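PDB 6IL9: fructuronate-tagaturonate epimerase UxaE from Cohnella laeviribosi in complex with 1 glycerol from Cohnella laeviribosi, which catalyses the epimerisation that interconverts D-fructuronate and D-tagaturonate, using a TIM-barrel fold that holds a zinc ion. Local coordinates for the zinc ion site. Numbering follows the deposited sequence.

The zinc ion site. Residues 161, 182, 269, 271, 273-274, 343. With ZN (zinc ion), chain B.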
loop_
_atom_site.group_PDB
_atom_site.type_symbol
_atom_site.label_atom_id
_atom_site.label_comp_id
_atom_site.label_asym_id
_atom_site.label_seq_id
_atom_site.Cartn_x
_atom_site.Cartn_y
_atom_site.Cartn_z
ATOM N N HIS A 161 -2.432 6.611 4.229
ATOM C CA HIS A 161 -3.306 7.764 3.993
ATOM C C HIS A 161 -4.144 8.124 5.214
ATOM O O HIS A 161 -5.345 8.391 5.102
ATOM C CB HIS A 161 -4.237 7.514 2.812
ATOM C CG HIS A 161 -3.677 7.951 1.506
ATOM N ND1 HIS A 161 -3.477 9.279 1.195
ATOM C CD2 HIS A 161 -3.289 7.241 0.423
ATOM C CE1 HIS A 161 -2.970 9.366 -0.021
ATOM N NE2 HIS A 161 -2.862 8.145 -0.515
ATOM N N ASP A 182 -1.341 11.700 5.626
ATOM C CA ASP A 182 -1.866 12.466 4.507
ATOM C C ASP A 182 -2.026 13.916 4.942
ATOM O O ASP A 182 -2.861 14.220 5.805
ATOM C CB ASP A 182 -3.192 11.851 4.066
ATOM C CG ASP A 182 -3.706 12.411 2.754
ATOM O OD1 ASP A 182 -3.376 13.569 2.411
ATOM O OD2 ASP A 182 -4.448 11.672 2.061
ATOM N N GLU A 269 5.827 8.197 7.450
ATOM C CA GLU A 269 5.833 8.691 6.078
ATOM C C GLU A 269 4.983 9.947 5.995
ATOM O O GLU A 269 3.864 9.975 6.513
ATOM C CB GLU A 269 5.293 7.648 5.092
ATOM C CG GLU A 269 5.042 8.258 3.715
ATOM C CD GLU A 269 4.853 7.235 2.616
ATOM O OE1 GLU A 269 3.708 7.102 2.136
ATOM O OE2 GLU A 269 5.843 6.580 2.211
ATOM N N SER A 271 2.977 12.302 3.492
ATOM C CA SER A 271 2.373 12.172 2.173
ATOM C C SER A 271 1.762 13.504 1.770
ATOM O O SER A 271 0.921 14.057 2.490
ATOM C CB SER A 271 1.339 11.044 2.162
ATOM O OG SER A 271 0.331 11.254 1.188
ATOM N N ASP A 273 1.152 13.658 -1.795
ATOM C CA ASP A 273 1.087 13.244 -3.193
ATOM C C ASP A 273 -0.296 13.406 -3.803
ATOM O O ASP A 273 -0.422 13.333 -5.030
ATOM C CB ASP A 273 1.535 11.789 -3.349
ATOM C CG ASP A 273 0.614 10.823 -2.663
ATOM O OD1 ASP A 273 0.718 10.677 -1.423
ATOM O OD2 ASP A 273 -0.213 10.208 -3.366
ATOM N N GLU A 274 -1.329 13.615 -2.991
ATOM C CA GLU A 274 -2.674 13.884 -3.496
ATOM C C GLU A 274 -2.992 15.373 -3.459
ATOM O O GLU A 274 -4.080 15.787 -3.050
ATOM C CB GLU A 274 -3.704 13.072 -2.717
ATOM C CG GLU A 274 -3.289 11.616 -2.555
ATOM C CD GLU A 274 -4.436 10.637 -2.710
ATOM O OE1 GLU A 274 -5.372 10.677 -1.883
ATOM O OE2 GLU A 274 -4.399 9.813 -3.655
ATOM N N HIS A 343 3.880 6.995 -4.552
ATOM C CA HIS A 343 2.504 6.530 -4.456
ATOM C C HIS A 343 1.910 6.304 -5.841
ATOM O O HIS A 343 2.449 6.758 -6.854
ATOM C CB HIS A 343 1.668 7.518 -3.652
ATOM C CG HIS A 343 1.967 7.473 -2.186
ATOM N ND1 HIS A 343 0.997 7.570 -1.215
ATOM C CD2 HIS A 343 3.132 7.287 -1.527
ATOM C CE1 HIS A 343 1.551 7.491 -0.020
ATOM N NE2 HIS A 343 2.849 7.324 -0.183
HETATM ZN ZN ZN B . -0.957 8.476 -1.887
HETATM O O HOH W 1 -2.103 7.244 -3.454
#
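Two histidines and an aspartate, carried by the TIM-barrel framework, hold a partly occupied zinc ion. His161 turns its NE2 to ZN at 2.4 Å, whereas His343 uses the other ring nitrogen, ND1; imidazole suits zinc because one ring nitrogen can bind the metal while the other can donate an N-H. That anchoring forms the well-packed part of the site. His161 donates from ND1 to OD2 of Asp182, at the end of strand 178-182, over 2.7 Å. OD2 and CG of Asp182 lie near the imidazole plane, but the carboxylate is turned so that the N-H comes from above its own plane. On the other side, NE2 of His343 donates, within its ring plane but along a bent line, to OE1 of Glu269, again met from above the carboxylate. Both acids fix the rotation of their rings and may make them stronger electron donors. Asp273 reaches the zinc with CG in the crowded position between backbone N and carbonyl carbon (chi1 65°). Asp273 OD2 binds ZN at 2.4 Å, while OD1 stays at a looser 2.8 Å from ZN; the hydroxyl of Ser271, a small donor, meets OD1 nearly along its C-O axis and so should steady the carboxylate. The zinc sits close to the plane of its three protein ligands; water 1, its O 2.3 Å from ZN and off one face of that plane, marks the loosely defined side, where further ligands may be unseen. Glu274, bent at chi2 (-140°), brings OE2 toward that water in only a weak contact. A substrate oxygen might take the water's position; the zinc probably binds and polarises the sugar acid during epimerisation, though the structure alone does not show it.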